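Local coordinates for transcriptional regulator, LacI family (Arthrobacter sp., PDB 4RKQ), which probably binds a sugar or related small effector through its periplasmic-binding-protein-like domain and regulates transcription, as a LacI-family member, at residues Ala14-Thr26 with Arg44-Gly56. Numbering follows the deposited sequence.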
loop_
_atom_site.group_PDB
_atom_site.type_symbol
_atom_site.label_atom_id
_atom_site.label_comp_id
_atom_site.label_asym_id
_atom_site.label_seq_id
_atom_site.Cartn_x
_atom_site.Cartn_y
_atom_site.Cartn_z
ATOM N N ALA A 14 8.631 -15.006 27.194
ATOM C CA ALA A 14 8.649 -13.584 26.822
ATOM C C ALA A 14 9.311 -13.408 25.445
ATOM O O ALA A 14 10.357 -13.991 25.163
ATOM C CB ALA A 14 9.379 -12.761 27.879
ATOM N N ARG A 15 8.699 -12.584 24.608
ATOM C CA ARG A 15 9.003 -12.563 23.184
ATOM C C ARG A 15 9.821 -11.359 22.800
ATOM O O ARG A 15 9.660 -10.293 23.381
ATOM C CB ARG A 15 7.718 -12.551 22.356
ATOM C CG ARG A 15 6.788 -13.733 22.614
ATOM C CD ARG A 15 7.532 -15.069 22.485
ATOM N NE ARG A 15 6.688 -16.227 22.827
ATOM C CZ ARG A 15 5.867 -16.832 21.984
ATOM N NH1 ARG A 15 5.735 -16.395 20.736
ATOM N NH2 ARG A 15 5.144 -17.868 22.402
ATOM N N THR A 16 10.678 -11.564 21.815
ATOM C CA THR A 16 11.373 -10.501 21.159
ATOM C C THR A 16 10.404 -9.533 20.510
ATOM O O THR A 16 9.400 -9.920 19.935
ATOM C CB THR A 16 12.309 -11.067 20.096
ATOM O OG1 THR A 16 13.326 -11.775 20.758
ATOM C CG2 THR A 16 12.938 -9.957 19.226
ATOM N N SER A 17 10.717 -8.255 20.636
ATOM C CA SER A 17 9.902 -7.212 20.075
ATOM C C SER A 17 10.759 -6.416 19.128
ATOM O O SER A 17 11.834 -6.009 19.491
ATOM C CB SER A 17 9.402 -6.307 21.210
ATOM O OG SER A 17 8.771 -5.171 20.645
ATOM N N VAL A 18 10.268 -6.198 17.921
ATOM C CA VAL A 18 10.989 -5.530 16.869
ATOM C C VAL A 18 10.186 -4.324 16.347
ATOM O O VAL A 18 8.969 -4.384 16.140
ATOM C CB VAL A 18 11.285 -6.452 15.678
ATOM C CG1 VAL A 18 12.113 -5.698 14.667
ATOM C CG2 VAL A 18 12.109 -7.622 16.151
ATOM N N GLY A 19 10.868 -3.211 16.218
ATOM C CA GLY A 19 10.246 -1.991 15.644
ATOM C C GLY A 19 10.610 -1.844 14.183
ATOM O O GLY A 19 11.734 -2.103 13.789
ATOM N N LEU A 20 9.636 -1.448 13.364
ATOM C CA LEU A 20 9.847 -1.211 11.971
ATOM C C LEU A 20 9.547 0.259 11.722
ATOM O O LEU A 20 8.435 0.735 11.969
ATOM C CB LEU A 20 8.855 -2.083 11.196
ATOM C CG LEU A 20 8.901 -2.566 9.784
ATOM C CD1 LEU A 20 10.304 -2.916 9.327
ATOM C CD2 LEU A 20 7.959 -3.790 9.779
ATOM N N ALA A 21 10.537 0.979 11.230
ATOM C CA ALA A 21 10.383 2.412 10.933
ATOM C C ALA A 21 10.275 2.627 9.384
ATOM O O ALA A 21 11.156 2.212 8.611
ATOM C CB ALA A 21 11.553 3.184 11.517
ATOM N N ILE A 22 9.183 3.210 8.932
ATOM C CA ILE A 22 9.037 3.503 7.513
ATOM C C ILE A 22 8.636 4.970 7.325
ATOM O O ILE A 22 7.892 5.474 8.136
ATOM C CB ILE A 22 8.039 2.593 6.808
ATOM C CG1 ILE A 22 6.785 2.529 7.607
ATOM C CG2 ILE A 22 8.634 1.171 6.682
ATOM C CD1 ILE A 22 5.614 2.028 6.817
ATOM N N PRO A 23 9.151 5.608 6.268
ATOM C CA PRO A 23 8.918 7.032 6.084
ATOM C C PRO A 23 7.524 7.395 5.624
ATOM O O PRO A 23 7.163 8.516 5.745
ATOM C CB PRO A 23 9.924 7.430 5.006
ATOM C CG PRO A 23 10.277 6.194 4.316
ATOM C CD PRO A 23 10.107 5.076 5.290
ATOM N N ASP A 24 6.786 6.467 5.024
ATOM C CA ASP A 24 5.388 6.713 4.669
ATOM C C ASP A 24 4.744 5.400 4.382
ATOM O O ASP A 24 5.420 4.384 4.308
ATOM C CB ASP A 24 5.253 7.635 3.438
ATOM C CG ASP A 24 5.891 7.055 2.183
ATOM O OD1 ASP A 24 5.425 6.010 1.655
ATOM O OD2 ASP A 24 6.884 7.645 1.726
ATOM N N LEU A 25 3.422 5.427 4.259
ATOM C CA LEU A 25 2.613 4.273 3.848
ATOM C C LEU A 25 1.876 4.556 2.527
ATOM O O LEU A 25 1.054 3.789 2.082
ATOM C CB LEU A 25 1.589 3.970 4.928
ATOM C CG LEU A 25 2.110 3.276 6.205
ATOM C CD1 LEU A 25 1.105 3.381 7.333
ATOM C CD2 LEU A 25 2.420 1.833 5.898
ATOM N N THR A 26 2.241 5.646 1.883
ATOM C CA THR A 26 1.616 6.061 0.632
ATOM C C THR A 26 2.381 5.662 -0.619
ATOM O O THR A 26 1.810 5.675 -1.704
ATOM C CB THR A 26 1.397 7.610 0.618
ATOM O OG1 THR A 26 2.653 8.280 0.773
ATOM C CG2 THR A 26 0.453 8.022 1.760
ATOM N N ARG A 44 8.424 -16.212 13.586
ATOM C CA ARG A 44 9.395 -16.539 14.624
ATOM C C ARG A 44 8.839 -16.320 16.012
ATOM O O ARG A 44 9.586 -16.475 17.025
ATOM C CB ARG A 44 10.681 -15.720 14.456
ATOM C CG ARG A 44 11.406 -15.883 13.134
ATOM C CD ARG A 44 12.772 -15.245 13.219
ATOM N NE ARG A 44 13.647 -16.005 14.101
ATOM C CZ ARG A 44 14.435 -16.997 13.674
ATOM N NH1 ARG A 44 14.468 -17.315 12.379
ATOM N NH2 ARG A 44 15.188 -17.648 14.547
ATOM N N GLY A 45 7.569 -15.977 16.132
ATOM C CA GLY A 45 6.949 -15.710 17.435
ATOM C C GLY A 45 7.245 -14.339 18.010
ATOM O O GLY A 45 7.048 -14.098 19.194
ATOM N N TRP A 46 7.796 -13.477 17.181
ATOM C CA TRP A 46 8.150 -12.111 17.595
ATOM C C TRP A 46 6.920 -11.157 17.539
ATOM O O TRP A 46 5.997 -11.369 16.766
ATOM C CB TRP A 46 9.226 -11.601 16.663
ATOM C CG TRP A 46 10.513 -12.258 16.758
ATOM C CD1 TRP A 46 10.891 -13.261 17.627
ATOM C CD2 TRP A 46 11.680 -11.912 16.004
ATOM N NE1 TRP A 46 12.224 -13.563 17.418
ATOM C CE2 TRP A 46 12.712 -12.781 16.406
ATOM C CE3 TRP A 46 11.934 -10.976 14.980
ATOM C CZ2 TRP A 46 13.990 -12.711 15.873
ATOM C CZ3 TRP A 46 13.190 -10.945 14.417
ATOM C CH2 TRP A 46 14.214 -11.792 14.893
ATOM N N HIS A 47 6.934 -10.124 18.377
ATOM C CA HIS A 47 5.992 -9.011 18.292
ATOM C C HIS A 47 6.623 -7.976 17.360
ATOM O O HIS A 47 7.842 -7.767 17.435
ATOM C CB HIS A 47 5.902 -8.275 19.643
ATOM C CG HIS A 47 5.386 -9.073 20.800
ATOM N ND1 HIS A 47 4.094 -9.540 20.872
ATOM C CD2 HIS A 47 5.955 -9.354 21.998
ATOM C CE1 HIS A 47 3.908 -10.139 22.034
ATOM N NE2 HIS A 47 5.021 -10.043 22.736
ATOM N N VAL A 48 5.822 -7.280 16.552
ATOM C CA VAL A 48 6.314 -6.210 15.686
ATOM C C VAL A 48 5.365 -5.005 15.803
ATOM O O VAL A 48 4.130 -5.148 15.819
ATOM C CB VAL A 48 6.364 -6.607 14.193
ATOM C CG1 VAL A 48 6.942 -5.485 13.331
ATOM C CG2 VAL A 48 7.179 -7.869 13.970
ATOM N N VAL A 49 5.946 -3.828 15.905
ATOM C CA VAL A 49 5.185 -2.574 15.825
ATOM C C VAL A 49 5.787 -1.666 14.722
ATOM O O VAL A 49 7.018 -1.549 14.577
ATOM C CB VAL A 49 5.172 -1.802 17.140
ATOM C CG1 VAL A 49 4.211 -2.481 18.119
ATOM C CG2 VAL A 49 6.569 -1.698 17.728
ATOM N N VAL A 50 4.903 -1.030 13.955
ATOM C CA VAL A 50 5.308 -0.187 12.841
ATOM C C VAL A 50 5.099 1.277 13.231
ATOM O O VAL A 50 4.048 1.596 13.795
ATOM C CB VAL A 50 4.478 -0.533 11.583
ATOM C CG1 VAL A 50 4.796 0.442 10.466
ATOM C CG2 VAL A 50 4.801 -1.957 11.145
ATOM N N ASP A 51 6.106 2.117 13.004
ATOM C CA ASP A 51 5.956 3.581 13.137
ATOM C C ASP A 51 6.123 4.186 11.718
ATOM O O ASP A 51 7.243 4.140 11.143
ATOM C CB ASP A 51 7.020 4.130 14.052
ATOM C CG ASP A 51 6.879 5.645 14.320
ATOM O OD1 ASP A 51 6.226 6.379 13.547
ATOM O OD2 ASP A 51 7.473 6.097 15.315
ATOM N N ASP A 52 5.013 4.723 11.188
ATOM C CA ASP A 52 4.981 5.454 9.931
ATOM C C ASP A 52 5.294 6.887 10.339
ATOM O O ASP A 52 4.426 7.558 10.961
ATOM C CB ASP A 52 3.606 5.373 9.279
ATOM C CG ASP A 52 3.389 6.409 8.191
ATOM O OD1 ASP A 52 4.353 7.066 7.738
ATOM O OD2 ASP A 52 2.208 6.608 7.831
ATOM N N TYR A 53 6.513 7.322 10.047
ATOM C CA TYR A 53 6.974 8.637 10.523
ATOM C C TYR A 53 6.826 9.777 9.504
ATOM O O TYR A 53 7.341 10.864 9.709
ATOM C CB TYR A 53 8.396 8.588 11.098
ATOM C CG TYR A 53 9.486 8.284 10.131
ATOM C CD1 TYR A 53 10.090 9.275 9.402
ATOM C CD2 TYR A 53 9.970 6.951 9.984
ATOM C CE1 TYR A 53 11.127 8.980 8.519
ATOM C CE2 TYR A 53 11.000 6.653 9.105
ATOM C CZ TYR A 53 11.547 7.661 8.368
ATOM O OH TYR A 53 12.565 7.403 7.505
ATOM N N GLY A 54 6.034 9.568 8.480
ATOM C CA GLY A 54 5.947 10.527 7.352
ATOM C C GLY A 54 4.871 11.561 7.641
ATOM O O GLY A 54 3.984 11.776 6.806
ATOM N N HIS A 55 4.865 12.064 8.865
ATOM C CA HIS A 55 3.850 13.026 9.349
ATOM C C HIS A 55 4.435 13.976 10.346
ATOM O O HIS A 55 5.359 13.642 11.080
ATOM C CB HIS A 55 2.706 12.287 10.042
ATOM C CG HIS A 55 2.135 11.196 9.208
ATOM N ND1 HIS A 55 1.168 11.414 8.261
ATOM C CD2 HIS A 55 2.467 9.888 9.113
ATOM C CE1 HIS A 55 0.875 10.272 7.660
ATOM N NE2 HIS A 55 1.669 9.338 8.142
ATOM N N GLY A 56 3.863 15.174 10.424
ATOM C CA GLY A 56 4.250 16.083 11.476
ATOM C C GLY A 56 5.696 16.542 11.471
ATOM O O GLY A 56 6.203 16.999 12.486
HETATM O O HOH W 1 6.090 -11.461 25.223
HETATM O O HOH W 2 1.975 7.621 5.306
#
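Leu-20 CD2 packs on Val-50 CG2 at 3.9 Å, the two side chains side by side; Leu-20 CD2 also meets Val-48 CG1, and farther along Ile-22 CG1 meets Val-50 CG1. The strands are neighbours in a right-handed beta-alpha-beta crossover of the periplasmic-binding-protein-like fold, with helix 29-43 as the connection. Seven backbone hydrogen bonds, from His-47 N to Thr-16 O through Tyr-53 N to Ile-22 O, zip the parallel pair. Strand 47-52, outermost within its own chain, meets the second subunit: Val-50 packs on Val-50 of that subunit and forms backbone hydrogen bonds with it. Near the start, Thr-16 CB sits over the five-membered ring of Trp-46 in a CH-pi contact, and Val-18 CG2 reaches Trp-46 CE3. At the other end Pro-23 CA lies over a face of Tyr-53, 3.7 Å from the ring centroid. Beyond it, Asp-52 has CG anti to its N (chi1 164°), which brings OD2 against Leu-25 CD1; OD1 closes an Asx turn with Gly-54 N. His-55 NE2 meets Asp-52 OD2 from above the carboxylate plane at 2.8 Å, while His-55 ND1 bonds Glu-39 of the second subunit. An alanine at Asp-52 would probably leave His-55 NE2 without its carboxylate and untie the turn. Water 2 donates to Asp-52 OD2 at 2.7 Å and accepts from Leu-25 N.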